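PDB 3HEB: response regulator receiver domain protein (CheY) from Rhodospirillum rubrum, which probably takes up a phosphoryl group on an aspartate from a partner histidine kinase and so acts as a switch in two-component signalling. Local coordinates for residues I7-D12 with R18-N23; Y45-D50 with P85-S90; T73-L78 with Q101-R106. All coordinates share one frame; numbering follows the deposited sequence.

The three contacts sample different layers of one alpha/beta receiver domain. Contact 1 is core: strand 6-10 meets helix 14-26 through a selenomethionine and an isoleucine, with a glutamate just past the strand's end. Contact 2 is also buried but lies near the periphery, where the end of helix 39-47 meets a loop and a threonine touches a carbonyl oxygen and a phenylalanine ring. Contact 3 is a surface contact, setting an isoleucine of helix 74-83 against charged side chains of helix 101-109. Helix 74-83 supplies most of 73-78 to contact 3, and the loop after it supplies 85-90 to contact 2. Strand 6-10 touches both: V8 packs on Y45, and I10 on I77.

Contact 1 (I7-D12 with R18-N23); sequences IVMIED and RLIEKN
M9, a selenomethionine on strand 6-10, and I20 on helix 14-26 give a small example of helix-on-sheet packing. The tight part is small. M9 SE lies 3.6 Å from I20 CG2 and 3.7 Å from I20 CB, against the branch point of the isoleucine, and the two side chains run past each other at a slant. CG of M9 stands opposite its own backbone N (chi1 178°), which carries the chain straight out from the strand; a bend at chi3 (66°) then turns the terminal methyl aside. That methyl marks the looser margin: M9 CE comes no closer than 4.4 Å to E21 CB, and E21 is partly exposed.

Past the strand's end the chemistry changes. E11 crosses I20 at about a right angle, its OE1 4.0 Å from I20 CD1, so a carboxylate rests beside a methyl. The polar end is served elsewhere: OE1 forms a salt bridge with K118, and OE2 accepts from the backbone N of D13. OE2 also lies near D66, the predicted phosphorylation site, consistent with the acidic pocket of receiver domains; the lysine would offset some of the gathered negative charge. Within the helix, N23 ND2 donates to L19 O at 2.7 Å.

The helix is held from a further direction by helix 122-136, where I20 also touches I129 and N23 OD1 accepts a hydrogen bond from R130 NH2. Strand 6-10 itself runs between strands 33-36 and 61-65 in the parallel sheet, and with helix 14-26 and strand 33-36 it makes a beta-alpha-beta unit.

Contact 2 (Y45-D50 with P85-S90); sequences YLFGDD and PHTRRS
L46 and T87 are the nearest backbone points here, their CA atoms 7.4 Å apart, where the end of helix 39-47 meets the loop between helix 74-83 and strand 92-96. In the CheY-like alpha/beta fold such helix-to-strand loops lie at the end of the sheet where its strands begin, and both backbones are turning. The helix gives way at G48, whose positive phi (85°) takes the chain out of helical geometry; at these angles a CB would press on the carbonyl O of F47. Opposite, T87 to S90 form a type I beta turn closed by S90 N donating to T87 O at 3.0 Å.

Between the segments the contact depends mainly on T87, whose two branches have separate tasks. Its methyl CG2 approaches the helix end, 3.8 Å from L46 O. That carbonyl also accepts a hydrogen bond from S56, which T87 touches too, so S56 meets both partners. The hydroxyl branch sits between the backbone N and the carbonyl carbon (chi1 59°) and bonds to V81 O near the end of the preceding helix, which ties the turn back to helix 74-83. Nothing polar links the two segments directly; they meet by van der Waals contact.

Farther along the loop, R89 forms a salt bridge with D109 of the second subunit, bringing this turn close to the dimer interface. F47 completes the contact, its side chain crossing that of T87 at about a right angle. The hydroxyl meets the ring obliquely: T87 OG1 lies 3.8 Å from F47 CE2 and 4.0 Å from F47 CZ.

Contact 3 (T73-L78 with Q101-R106); sequences TGIDIL and QREIQR
I75 meets E103 and R106 between helices 74-83 and 101-109, and the residues around it show how one apolar side chain can bridge two helices. The segment begins with T73, whose OG1 donates to L67 O while its own carbonyl accepts from D76 N at 3.1 Å. G74 O receives L78 N at 3.0 Å. The CB of I75 is directed at the neighbouring helix, and CD1 makes the touch. Its CG1 lies opposite the carbonyl carbon (chi1 -82°), and an extended chi2 sends CD1 outward, 3.5 Å from E103 OE1 and 4.0 Å from E103 OE2. E103 folds back at chi2 (-67°) to bring its carboxylate there. R106 adds a looser aliphatic contact, its CD 4.2 Å from I75 CD1. I77 packs instead on L69. L78 turns inward again, joining I75 on C107 and L110, so apolar contacts continue beside the charged side chains. This is the side-by-side pairing of helices linked through a parallel strand, here 92-96, as in the doubly wound alpha/beta fold of receiver domains.

Contact 1 (I7-D12 with R18-N23)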
loop_
_atom_site.group_PDB
_atom_site.type_symbol
_atom_site.label_atom_id
_atom_site.label_comp_id
_atom_site.label_asym_id
_atom_site.label_seq_id
_atom_site.Cartn_x
_atom_site.Cartn_y
_atom_site.Cartn_z
ATOM N N ILE A 7 -4.530 -8.353 12.033
ATOM C CA ILE A 7 -4.879 -6.982 11.685
ATOM C C ILE A 7 -4.921 -6.195 12.989
ATOM O O ILE A 7 -5.676 -6.542 13.896
ATOM C CB ILE A 7 -6.251 -6.906 11.000
ATOM C CG1 ILE A 7 -6.201 -7.679 9.678
ATOM C CG2 ILE A 7 -6.633 -5.459 10.771
ATOM C CD1 ILE A 7 -7.519 -7.788 8.977
ATOM N N VAL A 8 -4.084 -5.167 13.099
ATOM C CA VAL A 8 -4.053 -4.347 14.303
ATOM C C VAL A 8 -4.788 -3.044 14.022
ATOM O O VAL A 8 -4.305 -2.206 13.266
ATOM C CB VAL A 8 -2.604 -4.021 14.734
ATOM C CG1 VAL A 8 -2.627 -3.130 15.964
ATOM C CG2 VAL A 8 -1.836 -5.297 15.037
HETATM N N MSE A 9 -5.963 -2.878 14.621
HETATM C CA MSE A 9 -6.751 -1.668 14.408
HETATM C C MSE A 9 -6.527 -0.630 15.510
HETATM O O MSE A 9 -6.847 -0.867 16.677
HETATM C CB MSE A 9 -8.242 -2.027 14.305
HETATM C CG MSE A 9 -9.186 -0.841 14.130
HETATM SE SE MSE A 9 -10.898 -1.347 13.776
HETATM C CE MSE A 9 -11.320 -2.153 15.303
ATOM N N ILE A 10 -5.954 0.508 15.128
ATOM C CA ILE A 10 -5.695 1.604 16.062
ATOM C C ILE A 10 -6.698 2.731 15.764
ATOM O O ILE A 10 -6.474 3.602 14.915
ATOM C CB ILE A 10 -4.242 2.122 15.924
ATOM C CG1 ILE A 10 -3.257 0.954 16.093
ATOM C CG2 ILE A 10 -3.971 3.208 16.974
ATOM C CD1 ILE A 10 -1.802 1.324 15.820
ATOM N N GLU A 11 -7.817 2.692 16.470
ATOM C CA GLU A 11 -8.888 3.656 16.283
ATOM C C GLU A 11 -9.506 3.946 17.647
ATOM O O GLU A 11 -9.751 3.026 18.419
ATOM C CB GLU A 11 -9.930 3.053 15.332
ATOM C CG GLU A 11 -11.195 3.873 15.156
ATOM C CD GLU A 11 -10.947 5.194 14.468
ATOM O OE1 GLU A 11 -10.629 5.187 13.261
ATOM O OE2 GLU A 11 -11.065 6.241 15.138
ATOM N N ASP A 12 -9.748 5.220 17.941
ATOM C CA ASP A 12 -10.324 5.626 19.227
ATOM C C ASP A 12 -11.821 5.887 19.137
ATOM O O ASP A 12 -12.516 5.839 20.152
ATOM C CB ASP A 12 -9.647 6.892 19.737
ATOM C CG ASP A 12 -9.951 8.087 18.868
ATOM O OD1 ASP A 12 -9.848 7.953 17.625
ATOM O OD2 ASP A 12 -10.287 9.154 19.425
ATOM N N ARG A 18 -16.234 -0.004 15.339
ATOM C CA ARG A 18 -17.205 -1.072 15.155
ATOM C C ARG A 18 -17.657 -1.167 13.700
ATOM O O ARG A 18 -18.046 -2.233 13.238
ATOM C CB ARG A 18 -18.405 -0.872 16.093
ATOM C CG ARG A 18 -18.075 -1.094 17.581
ATOM C CD ARG A 18 -19.296 -0.848 18.477
ATOM N NE ARG A 18 -18.962 -0.890 19.903
ATOM C CZ ARG A 18 -18.533 -1.974 20.542
ATOM N NH1 ARG A 18 -18.384 -3.118 19.889
ATOM N NH2 ARG A 18 -18.244 -1.917 21.835
ATOM N N LEU A 19 -17.594 -0.057 12.972
ATOM C CA LEU A 19 -17.972 -0.070 11.560
ATOM C C LEU A 19 -16.872 -0.735 10.722
ATOM O O LEU A 19 -17.151 -1.504 9.797
ATOM C CB LEU A 19 -18.192 1.355 11.053
ATOM C CG LEU A 19 -18.359 1.459 9.536
ATOM C CD1 LEU A 19 -19.676 0.818 9.123
ATOM C CD2 LEU A 19 -18.328 2.917 9.121
ATOM N N ILE A 20 -15.623 -0.426 11.060
ATOM C CA ILE A 20 -14.461 -0.967 10.372
ATOM C C ILE A 20 -14.410 -2.479 10.545
ATOM O O ILE A 20 -14.256 -3.226 9.580
ATOM C CB ILE A 20 -13.160 -0.361 10.956
ATOM C CG1 ILE A 20 -13.114 1.147 10.685
ATOM C CG2 ILE A 20 -11.945 -1.034 10.343
ATOM C CD1 ILE A 20 -11.978 1.868 11.391
ATOM N N GLU A 21 -14.562 -2.921 11.788
ATOM C CA GLU A 21 -14.511 -4.327 12.123
ATOM C C GLU A 21 -15.568 -5.177 11.440
ATOM O O GLU A 21 -15.262 -6.247 10.930
ATOM C CB GLU A 21 -14.646 -4.501 13.632
ATOM C CG GLU A 21 -14.611 -5.949 14.113
ATOM C CD GLU A 21 -15.303 -6.153 15.469
ATOM O OE1 GLU A 21 -15.132 -5.311 16.391
ATOM O OE2 GLU A 21 -16.018 -7.170 15.615
ATOM N N LYS A 22 -16.814 -4.721 11.429
ATOM C CA LYS A 22 -17.859 -5.530 10.820
ATOM C C LYS A 22 -17.785 -5.540 9.314
ATOM O O LYS A 22 -18.215 -6.494 8.677
ATOM C CB LYS A 22 -19.248 -5.067 11.269
ATOM C CG LYS A 22 -19.650 -3.682 10.816
ATOM C CD LYS A 22 -21.021 -3.301 11.377
ATOM C CE LYS A 22 -22.057 -4.379 11.078
ATOM N NZ LYS A 22 -22.031 -4.770 9.639
ATOM N N ASN A 23 -17.234 -4.489 8.731
ATOM C CA ASN A 23 -17.146 -4.467 7.288
ATOM C C ASN A 23 -15.967 -5.281 6.799
ATOM O O ASN A 23 -15.940 -5.716 5.651
ATOM C CB ASN A 23 -17.108 -3.030 6.791
ATOM C CG ASN A 23 -18.492 -2.422 6.740
ATOM O OD1 ASN A 23 -19.283 -2.748 5.855
ATOM N ND2 ASN A 23 -18.805 -1.559 7.697
#

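Contact 2 (Y45-D50 with P85-S90)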
loop_
_atom_site.group_PDB
_atom_site.type_symbol
_atom_site.label_atom_id
_atom_site.label_comp_id
_atom_site.label_asym_id
_atom_site.label_seq_id
_atom_site.Cartn_x
_atom_site.Cartn_y
_atom_site.Cartn_z
ATOM N N TYR A 45 1.878 -2.984 22.621
ATOM C CA TYR A 45 1.731 -4.270 21.952
ATOM C C TYR A 45 2.774 -4.470 20.856
ATOM O O TYR A 45 3.390 -5.527 20.747
ATOM C CB TYR A 45 0.329 -4.366 21.342
ATOM C CG TYR A 45 0.149 -5.540 20.406
ATOM C CD1 TYR A 45 0.093 -6.848 20.902
ATOM C CD2 TYR A 45 0.077 -5.352 19.025
ATOM C CE1 TYR A 45 -0.028 -7.938 20.053
ATOM C CE2 TYR A 45 -0.044 -6.442 18.157
ATOM C CZ TYR A 45 -0.093 -7.734 18.681
ATOM O OH TYR A 45 -0.194 -8.818 17.840
ATOM N N LEU A 46 2.962 -3.433 20.048
ATOM C CA LEU A 46 3.896 -3.457 18.932
ATOM C C LEU A 46 5.374 -3.476 19.312
ATOM O O LEU A 46 6.179 -4.138 18.654
ATOM C CB LEU A 46 3.629 -2.249 18.037
ATOM C CG LEU A 46 2.897 -2.408 16.697
ATOM C CD1 LEU A 46 2.018 -3.645 16.681
ATOM C CD2 LEU A 46 2.088 -1.134 16.437
ATOM N N PHE A 47 5.734 -2.746 20.363
ATOM C CA PHE A 47 7.129 -2.669 20.774
ATOM C C PHE A 47 7.478 -3.404 22.064
ATOM O O PHE A 47 8.650 -3.690 22.321
ATOM C CB PHE A 47 7.557 -1.200 20.874
ATOM C CG PHE A 47 7.473 -0.461 19.571
ATOM C CD1 PHE A 47 6.350 0.300 19.256
ATOM C CD2 PHE A 47 8.502 -0.568 18.633
ATOM C CE1 PHE A 47 6.255 0.944 18.024
ATOM C CE2 PHE A 47 8.417 0.073 17.393
ATOM C CZ PHE A 47 7.293 0.828 17.089
ATOM N N GLY A 48 6.465 -3.719 22.865
ATOM C CA GLY A 48 6.704 -4.424 24.113
ATOM C C GLY A 48 7.064 -3.483 25.246
ATOM O O GLY A 48 7.234 -2.281 25.035
ATOM N N ASP A 49 7.192 -4.032 26.447
ATOM C CA ASP A 49 7.521 -3.241 27.621
ATOM C C ASP A 49 8.937 -2.702 27.557
ATOM O O ASP A 49 9.215 -1.619 28.070
ATOM C CB ASP A 49 7.337 -4.081 28.882
ATOM C CG ASP A 49 5.908 -4.536 29.062
ATOM O OD1 ASP A 49 5.019 -3.657 29.079
ATOM O OD2 ASP A 49 5.669 -5.761 29.179
ATOM N N ASP A 50 9.832 -3.458 26.933
ATOM C CA ASP A 50 11.215 -3.021 26.804
ATOM C C ASP A 50 11.319 -1.952 25.717
ATOM O O ASP A 50 12.331 -1.261 25.611
ATOM C CB ASP A 50 12.127 -4.213 26.474
ATOM C CG ASP A 50 11.602 -5.057 25.328
ATOM O OD1 ASP A 50 11.378 -4.506 24.227
ATOM O OD2 ASP A 50 11.417 -6.276 25.530
ATOM N N PRO A 85 13.400 -2.025 13.071
ATOM C CA PRO A 85 13.587 -3.275 12.323
ATOM C C PRO A 85 12.502 -4.351 12.388
ATOM O O PRO A 85 12.198 -4.986 11.371
ATOM C CB PRO A 85 14.917 -3.794 12.861
ATOM C CG PRO A 85 15.677 -2.525 13.109
ATOM C CD PRO A 85 14.638 -1.656 13.783
ATOM N N HIS A 86 11.921 -4.577 13.565
ATOM C CA HIS A 86 10.916 -5.632 13.693
ATOM C C HIS A 86 9.465 -5.224 13.465
ATOM O O HIS A 86 8.557 -6.005 13.753
ATOM C CB HIS A 86 11.033 -6.320 15.063
ATOM C CG HIS A 86 12.437 -6.659 15.450
ATOM N ND1 HIS A 86 13.214 -5.839 16.232
ATOM C CD2 HIS A 86 13.221 -7.727 15.134
ATOM C CE1 HIS A 86 14.416 -6.375 16.387
ATOM N NE2 HIS A 86 14.436 -7.523 15.726
ATOM N N THR A 87 9.239 -4.021 12.943
ATOM C CA THR A 87 7.877 -3.553 12.693
ATOM C C THR A 87 7.736 -2.783 11.388
ATOM O O THR A 87 6.639 -2.655 10.853
ATOM C CB THR A 87 7.380 -2.628 13.818
ATOM O OG1 THR A 87 8.256 -1.495 13.921
ATOM C CG2 THR A 87 7.327 -3.363 15.142
ATOM N N ARG A 88 8.844 -2.264 10.877
ATOM C CA ARG A 88 8.806 -1.479 9.650
ATOM C C ARG A 88 8.298 -2.205 8.416
ATOM O O ARG A 88 7.657 -1.601 7.563
ATOM C CB ARG A 88 10.188 -0.890 9.357
ATOM C CG ARG A 88 11.285 -1.912 9.128
ATOM C CD ARG A 88 12.602 -1.199 8.918
ATOM N NE ARG A 88 13.729 -2.116 8.832
ATOM C CZ ARG A 88 14.998 -1.726 8.860
ATOM N NH1 ARG A 88 15.290 -0.437 8.961
ATOM N NH2 ARG A 88 15.974 -2.626 8.817
ATOM N N ARG A 89 8.580 -3.497 8.315
ATOM C CA ARG A 89 8.142 -4.259 7.156
ATOM C C ARG A 89 6.629 -4.464 7.180
ATOM O O ARG A 89 6.040 -4.915 6.200
ATOM C CB ARG A 89 8.856 -5.606 7.114
ATOM C CG ARG A 89 8.712 -6.337 5.792
ATOM C CD ARG A 89 9.482 -7.640 5.818
ATOM N NE ARG A 89 10.925 -7.423 5.844
ATOM C CZ ARG A 89 11.803 -8.350 6.207
ATOM N NH1 ARG A 89 11.382 -9.548 6.579
ATOM N NH2 ARG A 89 13.098 -8.087 6.192
ATOM N N SER A 90 6.008 -4.129 8.306
ATOM C CA SER A 90 4.572 -4.269 8.456
ATOM C C SER A 90 3.867 -3.180 7.680
ATOM O O SER A 90 4.134 -1.988 7.891
ATOM C CB SER A 90 4.169 -4.160 9.925
ATOM O OG SER A 90 4.564 -5.293 10.665
#

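Contact 3 (T73-L78 with Q101-R106)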
loop_
_atom_site.group_PDB
_atom_site.type_symbol
_atom_site.label_atom_id
_atom_site.label_comp_id
_atom_site.label_asym_id
_atom_site.label_seq_id
_atom_site.Cartn_x
_atom_site.Cartn_y
_atom_site.Cartn_z
ATOM N N THR A 73 -0.575 11.465 18.404
ATOM C CA THR A 73 -0.997 11.549 17.017
ATOM C C THR A 73 -0.482 10.295 16.342
ATOM O O THR A 73 0.640 9.864 16.596
ATOM C CB THR A 73 -0.414 12.771 16.283
ATOM O OG1 THR A 73 -0.846 12.735 14.911
ATOM C CG2 THR A 73 1.111 12.768 16.351
ATOM N N GLY A 74 -1.312 9.703 15.495
ATOM C CA GLY A 74 -0.919 8.495 14.806
ATOM C C GLY A 74 0.302 8.650 13.917
ATOM O O GLY A 74 0.971 7.655 13.610
ATOM N N ILE A 75 0.607 9.871 13.488
ATOM C CA ILE A 75 1.774 10.056 12.636
ATOM C C ILE A 75 3.032 9.590 13.363
ATOM O O ILE A 75 3.904 8.961 12.770
ATOM C CB ILE A 75 1.934 11.528 12.183
ATOM C CG1 ILE A 75 1.016 11.787 10.987
ATOM C CG2 ILE A 75 3.383 11.820 11.787
ATOM C CD1 ILE A 75 1.108 13.191 10.429
ATOM N N ASP A 76 3.118 9.876 14.656
ATOM C CA ASP A 76 4.288 9.453 15.405
ATOM C C ASP A 76 4.333 7.943 15.612
ATOM O O ASP A 76 5.408 7.363 15.754
ATOM C CB ASP A 76 4.350 10.207 16.727
ATOM C CG ASP A 76 4.671 11.672 16.520
ATOM O OD1 ASP A 76 5.690 11.961 15.864
ATOM O OD2 ASP A 76 3.913 12.533 16.998
ATOM N N ILE A 77 3.170 7.300 15.621
ATOM C CA ILE A 77 3.130 5.852 15.762
ATOM C C ILE A 77 3.743 5.309 14.467
ATOM O O ILE A 77 4.573 4.405 14.492
ATOM C CB ILE A 77 1.672 5.325 15.916
ATOM C CG1 ILE A 77 1.084 5.791 17.255
ATOM C CG2 ILE A 77 1.657 3.808 15.827
ATOM C CD1 ILE A 77 -0.317 5.289 17.541
ATOM N N LEU A 78 3.334 5.900 13.346
ATOM C CA LEU A 78 3.805 5.538 12.008
ATOM C C LEU A 78 5.320 5.681 11.933
ATOM O O LEU A 78 6.013 4.789 11.448
ATOM C CB LEU A 78 3.167 6.466 10.964
ATOM C CG LEU A 78 3.111 6.136 9.466
ATOM C CD1 LEU A 78 2.935 7.444 8.709
ATOM C CD2 LEU A 78 4.358 5.447 8.983
ATOM N N GLN A 101 -3.311 17.550 1.296
ATOM C CA GLN A 101 -2.036 17.102 0.740
ATOM C C GLN A 101 -0.909 16.937 1.756
ATOM O O GLN A 101 -0.303 15.869 1.849
ATOM C CB GLN A 101 -1.543 18.079 -0.335
ATOM C CG GLN A 101 -2.623 18.836 -1.089
ATOM C CD GLN A 101 -2.069 20.073 -1.811
ATOM O OE1 GLN A 101 -1.422 20.939 -1.199
ATOM N NE2 GLN A 101 -2.330 20.159 -3.119
ATOM N N ARG A 102 -0.625 18.004 2.499
ATOM C CA ARG A 102 0.454 18.003 3.483
ATOM C C ARG A 102 0.488 16.802 4.423
ATOM O O ARG A 102 1.560 16.266 4.704
ATOM C CB ARG A 102 0.424 19.302 4.294
ATOM C CG ARG A 102 0.867 20.534 3.503
ATOM C CD ARG A 102 1.006 21.778 4.391
ATOM N NE ARG A 102 -0.275 22.273 4.905
ATOM C CZ ARG A 102 -0.614 22.307 6.194
ATOM N NH1 ARG A 102 0.229 21.874 7.126
ATOM N NH2 ARG A 102 -1.799 22.784 6.558
ATOM N N GLU A 103 -0.676 16.384 4.910
ATOM C CA GLU A 103 -0.751 15.242 5.817
ATOM C C GLU A 103 -0.525 13.941 5.070
ATOM O O GLU A 103 0.215 13.072 5.522
ATOM C CB GLU A 103 -2.111 15.198 6.503
ATOM C CG GLU A 103 -2.261 16.240 7.586
ATOM C CD GLU A 103 -1.343 15.972 8.756
ATOM O OE1 GLU A 103 -1.720 15.151 9.621
ATOM O OE2 GLU A 103 -0.244 16.567 8.805
ATOM N N ILE A 104 -1.175 13.817 3.924
ATOM C CA ILE A 104 -1.062 12.630 3.111
ATOM C C ILE A 104 0.389 12.443 2.702
ATOM O O ILE A 104 0.972 11.382 2.939
ATOM C CB ILE A 104 -1.975 12.746 1.869
ATOM C CG1 ILE A 104 -3.444 12.807 2.323
ATOM C CG2 ILE A 104 -1.747 11.580 0.944
ATOM C CD1 ILE A 104 -4.446 12.992 1.196
ATOM N N GLN A 105 0.978 13.481 2.116
ATOM C CA GLN A 105 2.367 13.420 1.674
ATOM C C GLN A 105 3.328 13.102 2.824
ATOM O O GLN A 105 4.309 12.373 2.638
ATOM C CB GLN A 105 2.768 14.743 1.014
ATOM C CG GLN A 105 1.771 15.230 -0.037
ATOM C CD GLN A 105 2.179 16.546 -0.689
ATOM O OE1 GLN A 105 2.650 17.481 -0.020
ATOM N NE2 GLN A 105 1.982 16.630 -2.002
ATOM N N ARG A 106 3.045 13.641 4.007
ATOM C CA ARG A 106 3.899 13.411 5.166
ATOM C C ARG A 106 3.863 11.936 5.603
ATOM O O ARG A 106 4.903 11.348 5.926
ATOM C CB ARG A 106 3.467 14.320 6.323
ATOM C CG ARG A 106 4.557 14.572 7.357
ATOM C CD ARG A 106 4.071 15.501 8.477
ATOM N NE ARG A 106 5.178 16.044 9.273
ATOM C CZ ARG A 106 5.799 17.197 9.018
ATOM N NH1 ARG A 106 5.427 17.950 7.987
ATOM N NH2 ARG A 106 6.800 17.601 9.793
#